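Local coordinates for mucus binding protein (Lactobacillus reuteri, PDB 3I57) that is a repeat of a cell-wall-anchored surface protein that probably binds mucus, and has a functional immunoglobulin-binding activity, at residues H5-I9 and P31-A35; N52-E57 and Q67-V71. All blocks are in the same frame, centred on the assembly; numbering follows the deposited sequence.

How the contacts relate
Contact 1 (5-9 with 31-35) and contact 2 (52-57 with 67-71) follow one another along the chain, the first closing before the second opens, and both fall in the N-terminal mucin-binding domain of this elongated repeat. Their centres lie about 7 Å apart. Strands 2-10 and 67-80 run parallel as neighbours in one mixed sheet, and the two contacts meet there: Gln7 N sits 2.8 Å from Tyr69 O, and Gln7 O sits 2.7 Å from Val71 N, both probable hydrogen bonds. In this beta-grasp domain, segment 31-35 packs its side chains on strand 2-10, while 52-57 runs alongside strand 67-80; the loops meet where Phe53 CE2 comes within 3.4 Å of Tyr32 O.

Contact 1 (H5-I9 and P31-A35); sequences HVQYI and PYSTA
Residues 5-9 form an extended inner strand (phi -93 to -131°, psi 121 to 137°), facing the irregular segment 31-35. No backbone pairing joins them: the closest CA atoms, Val6 and Thr34, are 8.4 Å apart, so side chains bridge the gap. The CA-to-CB bond of Val6 points toward 31-35; that of Tyr8 points sideways, and chi1 m (-69°) carries its hydroxyl to Tyr32. Tyr32, extended with chi1 t, lays its ring against Val6, whose CG2 stands 4.1 Å from the ring centroid and 26° off the normal, a CH-pi contact. Tyr32 OH meets Tyr8 OH at 2.6 Å in a hydrogen bond; Tyr32 OH is also hydrogen-bonded to Asp20. In the beta-grasp fold, a sheet packs against a helix, and 31-35 is where the chain enters helix 35-43, whose Phe41 meets the Tyr8 ring. Ser33 points away: its OG accepts from Ala35 N at 2.9 Å, a capping bond, while a water donates to Ser33 O (2.7 Å) and is hydrogen-bonded to Tyr8 OH (3.1 Å). Thr34 CA lies 3.7 Å from Tyr8 OH; Thr34 OG1 is hydrogen-bonded to Asp51.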
ATOM      1  N   HIS A   5     -33.481  11.084  10.777  1.00  7.73           N
ATOM      2  CA  HIS A   5     -32.559  10.775   9.682  1.00  7.52           C
ATOM      3  C   HIS A   5     -31.349  10.106  10.275  1.00  7.47           C
ATOM      4  O   HIS A   5     -30.699  10.669  11.131  1.00  7.43           O
ATOM      5  CB  HIS A   5     -32.124  12.086   8.988  1.00  7.10           C
ATOM      6  CG  HIS A   5     -33.268  12.985   8.656  1.00  5.77           C
ATOM      7  ND1 HIS A   5     -34.114  12.741   7.589  1.00  8.95           N
ATOM      8  CD2 HIS A   5     -33.729  14.101   9.259  1.00  5.79           C
ATOM      9  CE1 HIS A   5     -35.041  13.683   7.546  1.00  8.69           C
ATOM     10  NE2 HIS A   5     -34.830  14.524   8.547  1.00  7.81           N
ATOM     11  N   VAL A   6     -31.015   8.917   9.802  1.00  7.88           N
ATOM     12  CA  VAL A   6     -29.845   8.238  10.343  1.00  7.06           C
ATOM     13  C   VAL A   6     -28.772   8.245   9.280  1.00  6.57           C
ATOM     14  O   VAL A   6     -28.982   7.749   8.182  1.00  6.55           O
ATOM     15  CB  VAL A   6     -30.167   6.790  10.723  1.00  7.00           C
ATOM     16  CG1 VAL A   6     -28.926   6.128  11.309  1.00  5.88           C
ATOM     17  CG2 VAL A   6     -31.331   6.754  11.700  1.00  5.34           C
ATOM     18  N   GLN A   7     -27.619   8.819   9.606  1.00  5.70           N
ATOM     19  CA  GLN A   7     -26.627   9.111   8.568  1.00  5.68           C
ATOM     20  C   GLN A   7     -25.415   8.228   8.775  1.00  4.84           C
ATOM     21  O   GLN A   7     -24.792   8.276   9.821  1.00  6.37           O
ATOM     22  CB  GLN A   7     -26.234  10.602   8.614  1.00  4.85           C
ATOM     23  CG  GLN A   7     -27.461  11.504   8.321  1.00  4.00           C
ATOM     24  CD  GLN A   7     -27.246  12.950   8.722  1.00  7.34           C
ATOM     25  OE1 GLN A   7     -27.537  13.899   7.958  1.00 11.79           O
ATOM     26  NE2 GLN A   7     -26.745  13.138   9.909  1.00  7.01           N
ATOM     27  N   TYR A   8     -25.094   7.441   7.765  1.00  5.43           N
ATOM     28  CA  TYR A   8     -23.926   6.553   7.801  1.00  4.98           C
ATOM     29  C   TYR A   8     -22.714   7.279   7.193  1.00  4.89           C
ATOM     30  O   TYR A   8     -22.764   7.721   6.040  1.00  6.30           O
ATOM     31  CB  TYR A   8     -24.246   5.240   7.072  1.00  4.03           C
ATOM     32  CG  TYR A   8     -25.241   4.423   7.833  1.00  5.10           C
ATOM     33  CD1 TYR A   8     -26.600   4.696   7.718  1.00  5.68           C
ATOM     34  CD2 TYR A   8     -24.837   3.449   8.740  1.00  6.77           C
ATOM     35  CE1 TYR A   8     -27.531   4.003   8.439  1.00  4.85           C
ATOM     36  CE2 TYR A   8     -25.776   2.726   9.482  1.00  6.68           C
ATOM     37  CZ  TYR A   8     -27.129   3.026   9.324  1.00  7.72           C
ATOM     38  OH  TYR A   8     -28.087   2.336  10.024  1.00  8.04           O
ATOM     39  N   ILE A   9     -21.650   7.426   7.978  1.00  5.42           N
ATOM     40  CA  ILE A   9     -20.556   8.342   7.632  1.00  6.46           C
ATOM     41  C   ILE A   9     -19.195   7.652   7.582  1.00  6.03           C
ATOM     42  O   ILE A   9     -18.888   6.872   8.475  1.00  5.92           O
ATOM     43  CB  ILE A   9     -20.422   9.452   8.698  1.00  6.19           C
ATOM     44  CG1 ILE A   9     -21.728  10.254   8.840  1.00  7.13           C
ATOM     45  CG2 ILE A   9     -19.272  10.413   8.344  1.00  7.68           C
ATOM     46  CD1 ILE A   9     -22.248  10.681   7.541  1.00  9.56           C
ATOM     47  N   PRO A  31     -38.762   2.968  15.422  1.00  7.21           N
ATOM     48  CA  PRO A  31     -38.644   1.543  15.130  1.00  7.57           C
ATOM     49  C   PRO A  31     -37.510   1.294  14.171  1.00  8.40           C
ATOM     50  O   PRO A  31     -37.733   1.006  12.987  1.00  7.99           O
ATOM     51  CB  PRO A  31     -40.002   1.186  14.499  1.00  7.93           C
ATOM     52  CG  PRO A  31     -40.474   2.469  13.896  1.00  7.64           C
ATOM     53  CD  PRO A  31     -39.919   3.583  14.741  1.00  5.73           C
ATOM     54  N   TYR A  32     -36.288   1.447  14.678  1.00  8.25           N
ATOM     55  CA  TYR A  32     -35.096   1.339  13.851  1.00  8.95           C
ATOM     56  C   TYR A  32     -33.964   0.774  14.686  1.00  8.82           C
ATOM     57  O   TYR A  32     -33.840   1.063  15.899  1.00  9.04           O
ATOM     58  CB  TYR A  32     -34.688   2.740  13.359  1.00  8.16           C
ATOM     59  CG  TYR A  32     -33.575   2.798  12.339  1.00  7.97           C
ATOM     60  CD1 TYR A  32     -33.851   2.709  10.976  1.00  6.22           C
ATOM     61  CD2 TYR A  32     -32.258   2.999  12.736  1.00  8.24           C
ATOM     62  CE1 TYR A  32     -32.847   2.775  10.023  1.00  9.31           C
ATOM     63  CE2 TYR A  32     -31.251   3.069  11.811  1.00  7.72           C
ATOM     64  CZ  TYR A  32     -31.543   2.976  10.454  1.00  9.50           C
ATOM     65  OH  TYR A  32     -30.509   3.045   9.567  1.00  9.08           O
ATOM     66  N   SER A  33     -33.129   0.002  14.007  1.00  9.24           N
ATOM     67  CA  SER A  33     -31.849  -0.440  14.544  1.00  9.14           C
ATOM     68  C   SER A  33     -30.760  -0.171  13.517  1.00  9.12           C
ATOM     69  O   SER A  33     -30.975  -0.313  12.309  1.00  9.87           O
ATOM     70  CB  SER A  33     -31.875  -1.935  14.834  1.00  9.48           C
ATOM     71  OG  SER A  33     -30.563  -2.466  14.909  1.00  9.69           O
ATOM     72  N   THR A  34     -29.594   0.207  14.001  1.00  7.90           N
ATOM     73  CA  THR A  34     -28.453   0.448  13.134  1.00  7.82           C
ATOM     74  C   THR A  34     -27.764  -0.857  12.759  1.00  7.96           C
ATOM     75  O   THR A  34     -26.776  -0.837  12.027  1.00  8.26           O
ATOM     76  CB  THR A  34     -27.423   1.318  13.848  1.00  7.41           C
ATOM     77  OG1 THR A  34     -27.113   0.698  15.116  1.00  8.05           O
ATOM     78  CG2 THR A  34     -27.977   2.781  14.041  1.00  6.33           C
ATOM     79  N   ALA A  35     -28.285  -1.991  13.238  1.00  8.96           N
ATOM     80  CA  ALA A  35     -27.563  -3.264  13.047  1.00  9.93           C
ATOM     81  C   ALA A  35     -27.339  -3.680  11.595  1.00  9.57           C
ATOM     82  O   ALA A  35     -26.208  -4.043  11.221  1.00 10.08           O
ATOM     83  CB  ALA A  35     -28.221  -4.429  13.855  1.00  9.90           C
TER
HETATM   84  O   HOH W   1     -29.662  -0.360   9.966  1.00 10.50           O

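Contact 2 (N52-E57 and Q67-V71)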
ATOM      1  N   ASN A  52     -24.088   6.853  17.039  1.00  8.46           N
ATOM      2  CA  ASN A  52     -24.732   7.928  17.805  1.00  8.95           C
ATOM      3  C   ASN A  52     -26.249   7.810  17.856  1.00  7.82           C
ATOM      4  O   ASN A  52     -26.919   8.691  18.381  1.00  7.71           O
ATOM      5  CB  ASN A  52     -24.355   9.282  17.205  1.00  9.36           C
ATOM      6  CG  ASN A  52     -22.901   9.621  17.408  1.00 12.15           C
ATOM      7  OD1 ASN A  52     -22.199  10.025  16.466  1.00 14.39           O
ATOM      8  ND2 ASN A  52     -22.425   9.443  18.632  1.00 10.37           N
ATOM      9  N   PHE A  53     -26.797   6.727  17.330  1.00  8.53           N
ATOM     10  CA  PHE A  53     -28.237   6.488  17.427  1.00  9.12           C
ATOM     11  C   PHE A  53     -28.545   5.862  18.789  1.00 10.22           C
ATOM     12  O   PHE A  53     -28.111   4.754  19.064  1.00 10.50           O
ATOM     13  CB  PHE A  53     -28.709   5.515  16.334  1.00  9.24           C
ATOM     14  CG  PHE A  53     -30.220   5.347  16.289  1.00  9.48           C
ATOM     15  CD1 PHE A  53     -31.031   6.381  15.839  1.00 13.73           C
ATOM     16  CD2 PHE A  53     -30.821   4.160  16.685  1.00 12.21           C
ATOM     17  CE1 PHE A  53     -32.419   6.226  15.808  1.00 11.88           C
ATOM     18  CE2 PHE A  53     -32.210   4.004  16.662  1.00 10.75           C
ATOM     19  CZ  PHE A  53     -33.002   5.019  16.228  1.00 12.29           C
ATOM     20  N   PRO A  54     -29.280   6.575  19.652  1.00 11.54           N
ATOM     21  CA  PRO A  54     -29.431   6.080  21.004  1.00 12.88           C
ATOM     22  C   PRO A  54     -30.421   4.923  21.103  1.00 14.27           C
ATOM     23  O   PRO A  54     -31.482   4.981  20.510  1.00 15.04           O
ATOM     24  CB  PRO A  54     -29.985   7.291  21.766  1.00 13.18           C
ATOM     25  CG  PRO A  54     -29.736   8.455  20.906  1.00 12.38           C
ATOM     26  CD  PRO A  54     -29.831   7.925  19.509  1.00 12.05           C
ATOM     27  N   ALA A  55     -30.081   3.910  21.899  1.00 16.72           N
ATOM     28  CA  ALA A  55     -30.988   2.795  22.177  1.00 17.74           C
ATOM     29  C   ALA A  55     -32.335   3.298  22.645  1.00 18.02           C
ATOM     30  O   ALA A  55     -32.411   4.102  23.578  1.00 19.46           O
ATOM     31  CB  ALA A  55     -30.366   1.873  23.261  1.00 18.71           C
ATOM     32  N   GLY A  56     -33.411   2.853  22.004  1.00 18.75           N
ATOM     33  CA  GLY A  56     -34.751   3.160  22.516  1.00 17.58           C
ATOM     34  C   GLY A  56     -35.175   4.612  22.411  1.00 16.90           C
ATOM     35  O   GLY A  56     -36.152   5.025  23.055  1.00 17.47           O
ATOM     36  N   GLU A  57     -34.452   5.382  21.601  1.00 14.21           N
ATOM     37  CA  GLU A  57     -34.803   6.774  21.272  1.00 13.77           C
ATOM     38  C   GLU A  57     -36.254   6.866  20.763  1.00 12.21           C
ATOM     39  O   GLU A  57     -36.677   6.000  19.993  1.00 10.59           O
ATOM     40  CB  GLU A  57     -33.845   7.283  20.178  1.00 14.36           C
ATOM     41  CG  GLU A  57     -33.890   8.781  19.898  1.00 16.27           C
ATOM     42  CD  GLU A  57     -33.096   9.576  20.912  1.00 18.08           C
ATOM     43  OE1 GLU A  57     -32.819   9.021  21.992  1.00 18.10           O
ATOM     44  OE2 GLU A  57     -32.749  10.742  20.622  1.00 21.27           O
ATOM     45  N   GLN A  67     -34.798  15.061  13.748  1.00 10.18           N
ATOM     46  CA  GLN A  67     -33.774  14.429  14.561  1.00  8.94           C
ATOM     47  C   GLN A  67     -32.740  13.811  13.633  1.00  8.42           C
ATOM     48  O   GLN A  67     -33.113  13.126  12.699  1.00  9.30           O
ATOM     49  CB  GLN A  67     -34.401  13.346  15.441  1.00  8.47           C
ATOM     50  CG  GLN A  67     -35.238  13.936  16.596  1.00  9.85           C
ATOM     51  CD  GLN A  67     -36.195  12.928  17.205  1.00 11.44           C
ATOM     52  OE1 GLN A  67     -35.813  12.102  18.053  1.00 13.68           O
ATOM     53  NE2 GLN A  67     -37.431  12.992  16.784  1.00 10.16           N
ATOM     54  N   PHE A  68     -31.460  14.081  13.874  1.00  6.68           N
ATOM     55  CA  PHE A  68     -30.383  13.472  13.095  1.00  7.03           C
ATOM     56  C   PHE A  68     -29.483  12.635  13.977  1.00  6.83           C
ATOM     57  O   PHE A  68     -29.100  13.086  15.067  1.00  7.74           O
ATOM     58  CB  PHE A  68     -29.538  14.576  12.418  1.00  6.99           C
ATOM     59  CG  PHE A  68     -30.327  15.421  11.432  1.00  7.59           C
ATOM     60  CD1 PHE A  68     -30.237  15.183  10.075  1.00  7.76           C
ATOM     61  CD2 PHE A  68     -31.159  16.447  11.871  1.00  8.94           C
ATOM     62  CE1 PHE A  68     -30.962  15.975   9.139  1.00  8.23           C
ATOM     63  CE2 PHE A  68     -31.896  17.233  10.960  1.00 10.24           C
ATOM     64  CZ  PHE A  68     -31.803  17.004   9.610  1.00 11.18           C
ATOM     65  N   TYR A  69     -29.103  11.441  13.514  1.00  5.87           N
ATOM     66  CA  TYR A  69     -28.146  10.631  14.258  1.00  5.83           C
ATOM     67  C   TYR A  69     -27.137  10.057  13.298  1.00  6.22           C
ATOM     68  O   TYR A  69     -27.527   9.467  12.282  1.00  5.33           O
ATOM     69  CB  TYR A  69     -28.860   9.470  14.948  1.00  5.51           C
ATOM     70  CG  TYR A  69     -29.959   9.953  15.826  1.00  7.02           C
ATOM     71  CD1 TYR A  69     -29.681  10.494  17.082  1.00  9.12           C
ATOM     72  CD2 TYR A  69     -31.283   9.944  15.385  1.00  8.84           C
ATOM     73  CE1 TYR A  69     -30.689  10.970  17.883  1.00  9.49           C
ATOM     74  CE2 TYR A  69     -32.298  10.403  16.199  1.00 10.61           C
ATOM     75  CZ  TYR A  69     -31.996  10.919  17.436  1.00 11.94           C
ATOM     76  OH  TYR A  69     -33.013  11.380  18.247  1.00 12.54           O
ATOM     77  N   THR A  70     -25.859  10.207  13.623  1.00  7.09           N
ATOM     78  CA  THR A  70     -24.790   9.668  12.766  1.00  7.01           C
ATOM     79  C   THR A  70     -24.280   8.293  13.232  1.00  7.31           C
ATOM     80  O   THR A  70     -24.319   7.943  14.428  1.00  7.15           O
ATOM     81  CB  THR A  70     -23.608  10.655  12.653  1.00  7.54           C
ATOM     82  OG1 THR A  70     -23.103  10.941  13.960  1.00  7.12           O
ATOM     83  CG2 THR A  70     -24.044  11.980  11.987  1.00  7.25           C
ATOM     84  N   VAL A  71     -23.863   7.477  12.260  1.00  6.47           N
ATOM     85  CA  VAL A  71     -23.196   6.227  12.544  1.00  6.53           C
ATOM     86  C   VAL A  71     -21.870   6.354  11.817  1.00  6.68           C
ATOM     87  O   VAL A  71     -21.826   6.431  10.588  1.00  5.74           O
ATOM     88  CB  VAL A  71     -23.980   4.978  11.998  1.00  6.60           C
ATOM     89  CG1 VAL A  71     -23.228   3.701  12.335  1.00  7.74           C
ATOM     90  CG2 VAL A  71     -25.368   4.890  12.635  1.00  7.15           C
TER
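The shortest polar link joins Tyr69 OH to Glu57 OE2 at 2.5 Å, a very short hydrogen bond donated by the phenol to the carboxylate. At the other end of the contact, Asn52 N donates to Thr70 O at 2.8 Å with an N-H...O angle of 151°, and a weak side-chain hydrogen bond between Thr70 OG1 and Asn52 OD1, also 2.8 Å, lies beside it. CA separations of 5.3 Å for Asn52-Thr70 and 5.2 Å for Phe53-Tyr69 show the backbones still close just beyond strand 46-51. The loop then swings outward: Pro54 to Glu57 form a type II beta turn, closed by Glu57 N to Pro54 O at 3.2 Å, with Gly56 at phi 69° in its third position. This turn brings Glu57 back toward the strand. Between the polar ends, the edge of Phe53 points at the face of Tyr69 in a T-shaped pair, centroids 5.3 Å apart and planes at 86°. Pro54 CD adds an apolar contact, 3.5 Å from Tyr69 CD1. The contact brings together the ends of the calcium-binding loop between 57 and 67, which supplies Asp60, Asp62 and Asn65; Gln2 completes the site. Strand 67-80 pairs with parallel strand 2-10 and antiparallel strand 46-51, while Phe53 meets, edge-to-face, Tyr32 of the loop before helix 35-43.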